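N-acetyltransferase (Trypanosoma brucei, PDB 3I3G) probably transfers the acetyl group of acetyl-CoA to the amine of D-glucosamine 6-phosphate, an early step in making UDP-N-acetylglucosamine. Local coordinates at residues Ser32-Leu37 and Thr66-His71; Glu100-Asp105 and Ala116-Leu121; Leu83-Lys88 and Lys128-Val133. All blocks are in the same frame, centred on the assembly; numbering follows the deposited sequence.

Interaction 1. Residues Ser32-Leu37 and Thr66-His71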
loop_
_atom_site.group_PDB
_atom_site.type_symbol
_atom_site.label_atom_id
_atom_site.label_comp_id
_atom_site.label_asym_id
_atom_site.label_seq_id
_atom_site.Cartn_x
_atom_site.Cartn_y
_atom_site.Cartn_z
ATOM N N SER A 32 18.755 13.416 -3.419
ATOM C CA SER A 32 19.526 13.707 -2.212
ATOM C C SER A 32 18.779 14.664 -1.286
ATOM O O SER A 32 18.666 14.418 -0.086
ATOM C CB SER A 32 20.899 14.278 -2.569
ATOM O OG SER A 32 20.780 15.537 -3.209
ATOM N N SER A 33 18.274 15.758 -1.849
ATOM C CA SER A 33 17.524 16.736 -1.068
ATOM C C SER A 33 16.243 16.108 -0.533
ATOM O O SER A 33 15.787 16.428 0.566
ATOM C CB SER A 33 17.194 17.961 -1.922
ATOM O OG SER A 33 16.518 18.942 -1.158
ATOM N N HIS A 34 15.670 15.208 -1.324
ATOM C CA HIS A 34 14.447 14.509 -0.954
ATOM C C HIS A 34 14.670 13.627 0.274
ATOM O O HIS A 34 13.838 13.590 1.183
ATOM C CB HIS A 34 13.953 13.673 -2.137
ATOM C CG HIS A 34 12.628 13.015 -1.907
ATOM N ND1 HIS A 34 12.485 11.648 -1.802
ATOM C CD2 HIS A 34 11.386 13.535 -1.766
ATOM C CE1 HIS A 34 11.213 11.355 -1.605
ATOM N NE2 HIS A 34 10.525 12.481 -1.579
ATOM N N LEU A 35 15.797 12.921 0.299
ATOM C CA LEU A 35 16.126 12.050 1.422
ATOM C C LEU A 35 16.256 12.857 2.710
ATOM O O LEU A 35 15.839 12.414 3.781
ATOM C CB LEU A 35 17.424 11.285 1.151
ATOM C CG LEU A 35 17.932 10.392 2.285
ATOM C CD1 LEU A 35 16.882 9.364 2.673
ATOM C CD2 LEU A 35 19.232 9.710 1.891
ATOM N N GLU A 36 16.842 14.043 2.594
ATOM C CA GLU A 36 17.006 14.934 3.736
ATOM C C GLU A 36 15.645 15.321 4.308
ATOM O O GLU A 36 15.443 15.316 5.524
ATOM C CB GLU A 36 17.786 16.182 3.320
ATOM C CG GLU A 36 18.119 17.126 4.461
ATOM C CD GLU A 36 19.103 18.201 4.046
ATOM O OE1 GLU A 36 19.353 19.124 4.848
ATOM O OE2 GLU A 36 19.626 18.122 2.915
ATOM N N LEU A 37 14.712 15.648 3.420
ATOM C CA LEU A 37 13.352 15.980 3.826
ATOM C C LEU A 37 12.710 14.819 4.579
ATOM O O LEU A 37 12.129 15.006 5.649
ATOM C CB LEU A 37 12.504 16.340 2.605
ATOM C CG LEU A 37 11.017 16.607 2.854
ATOM C CD1 LEU A 37 10.827 17.869 3.678
ATOM C CD2 LEU A 37 10.268 16.714 1.539
ATOM N N THR A 66 5.680 9.917 -7.040
ATOM C CA THR A 66 6.026 10.834 -5.962
ATOM C C THR A 66 5.959 12.281 -6.434
ATOM O O THR A 66 6.642 12.670 -7.383
ATOM C CB THR A 66 7.428 10.546 -5.392
ATOM O OG1 THR A 66 7.487 9.194 -4.920
ATOM C CG2 THR A 66 7.735 11.491 -4.240
ATOM N N LYS A 67 5.123 13.071 -5.771
ATOM C CA LYS A 67 5.019 14.492 -6.065
ATOM C C LYS A 67 5.751 15.273 -4.984
ATOM O O LYS A 67 5.677 14.929 -3.806
ATOM C CB LYS A 67 3.554 14.926 -6.130
ATOM C CG LYS A 67 2.725 14.163 -7.151
ATOM C CD LYS A 67 3.292 14.321 -8.553
ATOM C CE LYS A 67 3.127 15.741 -9.067
ATOM N NZ LYS A 67 1.707 16.056 -9.391
ATOM N N VAL A 68 6.462 16.319 -5.388
ATOM C CA VAL A 68 7.230 17.115 -4.442
ATOM C C VAL A 68 7.010 18.607 -4.649
ATOM O O VAL A 68 6.704 19.057 -5.754
ATOM C CB VAL A 68 8.742 16.835 -4.565
ATOM C CG1 VAL A 68 9.043 15.381 -4.245
ATOM C CG2 VAL A 68 9.234 17.197 -5.959
ATOM N N PHE A 69 7.163 19.368 -3.572
ATOM C CA PHE A 69 7.253 20.813 -3.674
ATOM C C PHE A 69 8.722 21.199 -3.692
ATOM O O PHE A 69 9.498 20.759 -2.842
ATOM C CB PHE A 69 6.536 21.499 -2.512
ATOM C CG PHE A 69 5.101 21.830 -2.800
ATOM C CD1 PHE A 69 4.780 22.849 -3.682
ATOM C CD2 PHE A 69 4.077 21.129 -2.189
ATOM C CE1 PHE A 69 3.461 23.160 -3.951
ATOM C CE2 PHE A 69 2.757 21.437 -2.454
ATOM C CZ PHE A 69 2.449 22.453 -3.337
ATOM N N CYS A 70 9.102 22.013 -4.669
ATOM C CA CYS A 70 10.490 22.417 -4.824
ATOM C C CYS A 70 10.629 23.933 -4.829
ATOM O O CYS A 70 9.887 24.634 -5.517
ATOM C CB CYS A 70 11.069 21.834 -6.118
ATOM S SG CYS A 70 12.731 22.416 -6.551
ATOM N N HIS A 71 11.575 24.434 -4.044
ATOM C CA HIS A 71 11.957 25.833 -4.121
ATOM C C HIS A 71 12.829 26.002 -5.360
ATOM O O HIS A 71 14.037 25.770 -5.320
ATOM C CB HIS A 71 12.714 26.255 -2.862
ATOM C CG HIS A 71 13.064 27.710 -2.827
ATOM N ND1 HIS A 71 14.356 28.169 -2.972
ATOM C CD2 HIS A 71 12.288 28.810 -2.675
ATOM C CE1 HIS A 71 14.361 29.489 -2.904
ATOM N NE2 HIS A 71 13.120 29.902 -2.724
#
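The imidazole of His34 reaches from helix 31-38 to two methyl groups, one on Thr66 and one on Val68, that stand on the same face of strand 65-71. The ring is presented by its CD2-NE2 side: His34 CD2 lies 3.9 Å from Val68 CG1, and His34 NE2 lies 4.0 Å from Thr66 CG2. Both methyls approach obliquely to the ring plane, so the contact is neither a stack nor a clean edge approach. The His34 and Thr66 side chains come at each other from opposite directions, whereas that of Val68 meets the histidine at a slant. With CG turned anti to the backbone N (chi1 -174°), the imidazole is carried out from the helix toward the sheet, spanning a gap of 8.4 Å between His34 CA and Val68 CA.

Thr66 suits its place because its two branches do different work. Its first torsion (chi1 -58°) sets OG1 beside the backbone N, where it pairs with Ser82 OG, and leaves CG2 for the histidine. Val68 offers a purely apolar branch, and its CG1 sits 4.1 Å from Thr66 CG2, so the two methyls form a small apolar patch that the ring meets obliquely. The polar end of His34 is satisfied by the neighbouring strand, through a hydrogen bond between NE2 and Ser80 OG. Phe89 of the second subunit also meets the His34 ring, with the two ring planes inclined at about 80°, so the site borders the dimer interface.

Helix 31-38 thus packs on one face of the sheet, while Lys67 and Phe69 turn to the other face and helix 113-127. Chemically, histidine joins these roles: its CD2-NE2 side packs on methyls without directional bonding, while the Ser80 bond at NE2 restricts the rotation of the buried ring.

Interaction 2. Residues Glu100-Asp105 and Ala116-Leu121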
loop_
_atom_site.group_PDB
_atom_site.type_symbol
_atom_site.label_atom_id
_atom_site.label_comp_id
_atom_site.label_asym_id
_atom_site.label_seq_id
_atom_site.Cartn_x
_atom_site.Cartn_y
_atom_site.Cartn_z
ATOM N N GLU A 100 1.313 7.514 0.580
ATOM C CA GLU A 100 2.406 7.113 1.457
ATOM C C GLU A 100 3.389 8.251 1.702
ATOM O O GLU A 100 3.523 9.159 0.883
ATOM C CB GLU A 100 3.165 5.932 0.844
ATOM C CG GLU A 100 2.381 4.632 0.795
ATOM C CD GLU A 100 2.395 3.896 2.119
ATOM O OE1 GLU A 100 3.415 3.969 2.834
ATOM O OE2 GLU A 100 1.388 3.236 2.440
ATOM N N ASP A 101 4.018 8.236 2.835
ATOM C CA ASP A 101 5.152 9.045 3.125
ATOM C C ASP A 101 4.901 10.527 2.830
ATOM O O ASP A 101 5.509 11.065 1.985
ATOM C CB ASP A 101 6.346 8.552 2.330
ATOM C CG ASP A 101 6.889 7.223 2.861
ATOM O OD1 ASP A 101 7.053 7.058 4.029
ATOM O OD2 ASP A 101 7.045 6.383 2.073
ATOM N N VAL A 102 3.937 11.115 3.511
ATOM C CA VAL A 102 3.632 12.533 3.386
ATOM C C VAL A 102 4.489 13.310 4.379
ATOM O O VAL A 102 4.424 13.073 5.584
ATOM C CB VAL A 102 2.144 12.817 3.664
ATOM C CG1 VAL A 102 1.840 14.299 3.487
ATOM C CG2 VAL A 102 1.264 11.972 2.754
ATOM N N VAL A 103 5.302 14.230 3.872
ATOM C CA VAL A 103 6.195 14.997 4.730
ATOM C C VAL A 103 6.388 16.418 4.220
ATOM O O VAL A 103 6.568 16.642 3.024
ATOM C CB VAL A 103 7.573 14.316 4.863
ATOM C CG1 VAL A 103 8.229 14.174 3.499
ATOM C CG2 VAL A 103 8.467 15.103 5.815
ATOM N N VAL A 104 6.343 17.377 5.138
ATOM C CA VAL A 104 6.559 18.775 4.793
ATOM C C VAL A 104 7.632 19.377 5.689
ATOM O O VAL A 104 7.632 19.167 6.901
ATOM C CB VAL A 104 5.267 19.600 4.932
ATOM C CG1 VAL A 104 5.568 21.084 4.793
ATOM C CG2 VAL A 104 4.242 19.155 3.900
ATOM N N ASP A 105 8.555 20.117 5.086
ATOM C CA ASP A 105 9.598 20.783 5.848
ATOM C C ASP A 105 8.957 21.699 6.887
ATOM O O ASP A 105 8.083 22.498 6.557
ATOM C CB ASP A 105 10.516 21.579 4.919
ATOM C CG ASP A 105 11.680 22.211 5.654
ATOM O OD1 ASP A 105 12.835 22.002 5.229
ATOM O OD2 ASP A 105 11.442 22.906 6.664
ATOM N N ALA A 116 -2.085 20.834 -0.356
ATOM C CA ALA A 116 -1.860 20.846 -1.798
ATOM C C ALA A 116 -1.402 19.480 -2.301
ATOM O O ALA A 116 -1.897 18.981 -3.311
ATOM C CB ALA A 116 -0.847 21.920 -2.168
ATOM N N LEU A 117 -0.451 18.882 -1.592
ATOM C CA LEU A 117 0.069 17.569 -1.962
ATOM C C LEU A 117 -1.025 16.506 -1.944
ATOM O O LEU A 117 -1.198 15.764 -2.910
ATOM C CB LEU A 117 1.215 17.165 -1.031
ATOM C CG LEU A 117 2.559 17.857 -1.280
ATOM C CD1 LEU A 117 3.506 17.647 -0.107
ATOM C CD2 LEU A 117 3.181 17.359 -2.572
ATOM N N ILE A 118 -1.764 16.437 -0.840
ATOM C CA ILE A 118 -2.827 15.445 -0.695
ATOM C C ILE A 118 -3.902 15.600 -1.771
ATOM O O ILE A 118 -4.303 14.624 -2.403
ATOM C CB ILE A 118 -3.479 15.512 0.698
ATOM C CG1 ILE A 118 -2.444 15.204 1.783
ATOM C CG2 ILE A 118 -4.649 14.545 0.784
ATOM C CD1 ILE A 118 -1.797 13.837 1.649
ATOM N N MET A 119 -4.366 16.829 -1.971
ATOM C CA MET A 119 -5.381 17.101 -2.984
ATOM C C MET A 119 -4.898 16.674 -4.366
ATOM O O MET A 119 -5.646 16.074 -5.136
ATOM C CB MET A 119 -5.755 18.585 -2.990
ATOM C CG MET A 119 -6.499 19.043 -1.746
ATOM S SD MET A 119 -8.087 18.211 -1.532
ATOM C CE MET A 119 -7.553 16.559 -1.091
ATOM N N ASP A 120 -3.641 16.982 -4.669
ATOM C CA ASP A 120 -3.047 16.604 -5.946
ATOM C C ASP A 120 -3.134 15.097 -6.158
ATOM O O ASP A 120 -3.570 14.635 -7.212
ATOM C CB ASP A 120 -1.585 17.053 -6.010
ATOM C CG ASP A 120 -0.959 16.811 -7.372
ATOM O OD1 ASP A 120 -1.511 17.302 -8.379
ATOM O OD2 ASP A 120 0.090 16.138 -7.435
ATOM N N LEU A 121 -2.716 14.336 -5.151
ATOM C CA LEU A 121 -2.720 12.881 -5.242
ATOM C C LEU A 121 -4.139 12.331 -5.351
ATOM O O LEU A 121 -4.373 11.323 -6.019
ATOM C CB LEU A 121 -1.994 12.262 -4.046
ATOM C CG LEU A 121 -0.500 12.576 -3.949
ATOM C CD1 LEU A 121 0.163 11.735 -2.869
ATOM C CD2 LEU A 121 0.176 12.352 -5.294
#
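Leu117 and Ile118 pack one side of helix 113-127 on Val102 and Val104, within the beta-alpha-beta unit formed by strand 96-104, this helix and strand 132-137, a central part of the GNAT fold. The axes of the short segments approach to 10.0 Å and run at 148°, roughly antiparallel, as expected where the chain turns back after the strand. Asp101, with positive phi (52°), lies where the strand takes three steps from Glu100 (bonded to Ser82) to Val103 (bonded to Ser80) while its neighbour takes two, consistent with the beta bulge characteristic of this strand in GNAT enzymes.

Ala116 begins the run beside Phe69, where a small side chain lets the helix lie close to strand 65-71. Leu117 follows, pointing at the sheet; its CD1 lies 4.3 Å from Val104 CG2 and also approaches Val103 O. Ile118 starts off to one side, but its bent chain (chi2 -59°) brings CD1 back over the strand. There CD1 meets both branches of Val102, 3.8 Å from CG2 and 4.1 Å from CG1, with the two side chains crossing at about a right angle. Beta-branched valines give the strand a stiff, broad surface for this. Asp120 faces elsewhere and forms a salt bridge with Lys67. Leu121, one turn after Leu117, settles on Ala81 and Leu83; its N donates to Leu117 O at 3.1 Å, and its own O is hydrogen-bonded to Ser125 OG.

Interaction 3. Residues Leu83-Lys88 and Lys128-Val133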
loop_
_atom_site.group_PDB
_atom_site.type_symbol
_atom_site.label_atom_id
_atom_site.label_comp_id
_atom_site.label_asym_id
_atom_site.label_seq_id
_atom_site.Cartn_x
_atom_site.Cartn_y
_atom_site.Cartn_z
ATOM N N LEU A 83 2.135 8.188 -4.121
ATOM C CA LEU A 83 0.869 7.542 -4.441
ATOM C C LEU A 83 1.082 6.185 -5.103
ATOM O O LEU A 83 1.830 6.064 -6.073
ATOM C CB LEU A 83 0.031 8.438 -5.356
ATOM C CG LEU A 83 -1.307 7.858 -5.817
ATOM C CD1 LEU A 83 -2.221 7.618 -4.627
ATOM C CD2 LEU A 83 -1.976 8.772 -6.837
ATOM N N MET A 84 0.418 5.168 -4.568
ATOM C CA MET A 84 0.460 3.831 -5.143
ATOM C C MET A 84 -0.951 3.420 -5.541
ATOM O O MET A 84 -1.810 3.227 -4.683
ATOM C CB MET A 84 1.031 2.831 -4.138
ATOM C CG MET A 84 2.375 3.229 -3.551
ATOM S SD MET A 84 3.002 2.019 -2.371
ATOM C CE MET A 84 1.621 1.900 -1.235
ATOM N N ILE A 85 -1.191 3.302 -6.841
ATOM C CA ILE A 85 -2.510 2.921 -7.331
ATOM C C ILE A 85 -2.606 1.413 -7.540
ATOM O O ILE A 85 -1.920 0.846 -8.391
ATOM C CB ILE A 85 -2.875 3.666 -8.626
ATOM C CG1 ILE A 85 -2.958 5.171 -8.360
ATOM C CG2 ILE A 85 -4.193 3.149 -9.179
ATOM C CD1 ILE A 85 -3.382 5.990 -9.563
ATOM N N GLN A 86 -3.462 0.769 -6.755
ATOM C CA GLN A 86 -3.586 -0.683 -6.797
ATOM C C GLN A 86 -4.956 -1.136 -7.289
ATOM O O GLN A 86 -5.973 -0.891 -6.637
ATOM C CB GLN A 86 -3.296 -1.279 -5.420
ATOM C CG GLN A 86 -1.830 -1.236 -5.031
ATOM C CD GLN A 86 -1.602 -1.638 -3.590
ATOM O OE1 GLN A 86 -2.441 -1.388 -2.724
ATOM N NE2 GLN A 86 -0.462 -2.265 -3.323
ATOM N N PRO A 87 -4.982 -1.803 -8.450
ATOM C CA PRO A 87 -6.212 -2.357 -8.999
ATOM C C PRO A 87 -6.694 -3.525 -8.149
ATOM O O PRO A 87 -5.878 -4.285 -7.626
ATOM C CB PRO A 87 -5.788 -2.858 -10.388
ATOM C CG PRO A 87 -4.438 -2.259 -10.644
ATOM C CD PRO A 87 -3.818 -2.084 -9.304
ATOM N N LYS A 88 -8.008 -3.654 -8.000
ATOM C CA LYS A 88 -8.592 -4.753 -7.241
ATOM C C LYS A 88 -9.482 -5.597 -8.143
ATOM O O LYS A 88 -9.950 -5.125 -9.178
ATOM C CB LYS A 88 -9.422 -4.216 -6.072
ATOM C CG LYS A 88 -8.663 -3.304 -5.125
ATOM C CD LYS A 88 -7.461 -4.010 -4.528
ATOM C CE LYS A 88 -6.979 -3.305 -3.273
ATOM N NZ LYS A 88 -7.968 -3.426 -2.166
ATOM N N LYS A 128 -7.526 7.972 -12.382
ATOM C CA LYS A 128 -7.219 6.577 -12.674
ATOM C C LYS A 128 -8.378 5.649 -12.322
ATOM O O LYS A 128 -8.250 4.427 -12.395
ATOM C CB LYS A 128 -5.949 6.142 -11.936
ATOM C CG LYS A 128 -4.672 6.801 -12.441
ATOM C CD LYS A 128 -4.327 6.332 -13.847
ATOM C CE LYS A 128 -2.919 6.752 -14.246
ATOM N NZ LYS A 128 -2.747 8.230 -14.235
ATOM N N GLY A 129 -9.506 6.234 -11.934
ATOM C CA GLY A 129 -10.709 5.459 -11.644
ATOM C C GLY A 129 -10.781 4.887 -10.240
ATOM O O GLY A 129 -11.563 3.972 -9.976
ATOM N N CYS A 130 -9.968 5.418 -9.332
ATOM C CA CYS A 130 -10.001 4.976 -7.942
ATOM C C CYS A 130 -11.344 5.323 -7.307
ATOM O O CYS A 130 -11.897 6.394 -7.558
ATOM C CB CYS A 130 -8.867 5.617 -7.139
ATOM S SG CYS A 130 -7.205 5.046 -7.572
ATOM N N TYR A 131 -11.867 4.420 -6.485
ATOM C CA TYR A 131 -13.125 4.678 -5.790
ATOM C C TYR A 131 -12.873 5.208 -4.382
ATOM O O TYR A 131 -13.768 5.774 -3.752
ATOM C CB TYR A 131 -14.004 3.424 -5.751
ATOM C CG TYR A 131 -13.538 2.361 -4.782
ATOM C CD1 TYR A 131 -14.005 2.334 -3.476
ATOM C CD2 TYR A 131 -12.639 1.381 -5.178
ATOM C CE1 TYR A 131 -13.587 1.363 -2.587
ATOM C CE2 TYR A 131 -12.215 0.406 -4.297
ATOM C CZ TYR A 131 -12.691 0.402 -3.004
ATOM O OH TYR A 131 -12.269 -0.568 -2.126
ATOM N N LYS A 132 -11.650 5.028 -3.895
ATOM C CA LYS A 132 -11.271 5.544 -2.587
ATOM C C LYS A 132 -9.770 5.797 -2.499
ATOM O O LYS A 132 -8.986 5.230 -3.260
ATOM C CB LYS A 132 -11.696 4.577 -1.477
ATOM C CG LYS A 132 -10.840 3.321 -1.388
ATOM C CD LYS A 132 -11.210 2.475 -0.178
ATOM C CE LYS A 132 -10.330 1.236 -0.084
ATOM N NZ LYS A 132 -10.641 0.413 1.119
ATOM N N VAL A 133 -9.383 6.664 -1.569
ATOM C CA VAL A 133 -7.982 6.901 -1.263
ATOM C C VAL A 133 -7.764 6.629 0.218
ATOM O O VAL A 133 -8.518 7.107 1.062
ATOM C CB VAL A 133 -7.560 8.349 -1.577
ATOM C CG1 VAL A 133 -6.109 8.577 -1.179
ATOM C CG2 VAL A 133 -7.765 8.657 -3.054
#
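Ile85, near the end of strand 76-86, passes Lys128 and Cys130 where the chain leaves helix 113-127, with Ile85 CA and Cys130 CA 7.8 Å apart. The helix closes in a Schellman motif: Cys130 N bonds back to Ser125 O and Gly129 N to Arg126 O. Gly129 occupies the C-prime position with phi at 84°, where a side chain would strike the preceding carbonyl oxygen.

Ile85 uses its two branches separately. Its CG1 arm is fully extended (chi2 -177°) and drives CD1 against the aliphatic base of Lys128, coming to 3.3 Å from Lys128 CG and 3.5 Å from Lys128 CB. These separations are tighter than usual carbon-carbon contact, and the two side chains cross at about a right angle. The shorter branch, CG2, rests 3.9 Å from Cys130 SG, a buried thiol, small and weakly polar, that suits an apolar neighbour. The lysine chain bends at chi2 and again at chi4, and its end leads away from the strand.

Arg94 holds the turn through a hydrogen bond from NE to Gly129 O. Lys132 sets its CG over one face of the Tyr131 ring, toward the rim, and with Val133 it pairs in an antiparallel ladder with a strand of the second subunit, carrying the sheet across the interface. Lys88 NZ and Lys132 NZ stand 5.7 Å apart; Lys88 forms a salt bridge with Asp101 of the second subunit, which would ease their repulsion. The join of strand end and helix exit rests on van der Waals packing, tight at Ile85 CD1, to which exposed Lys128 gives its aliphatic base.

Overall arrangement
From the N terminus, interaction 1 comes first: Thr66-His71 returns to helix 31-38 after an excursion about half helical, seating that helix on one sheet face. Interaction 3 then opens at Leu83-Lys88. Before it closes at Lys128-Val133, interaction 2 both opens and closes, so interaction 2 is nested within interaction 3, and both follow interaction 1 in series. Interactions 1 and 2 touch directly, for instance where Leu37 CD1 lies 3.5 Å from Asp105 N. Interaction 2 adjoins interaction 3 at Glu100 and Met84. Interactions 1 and 3 do not touch, lying on opposite sides of the chain's centre. Together they tie helix 31-38, helix 113-127 and the turn after it to a common sheet.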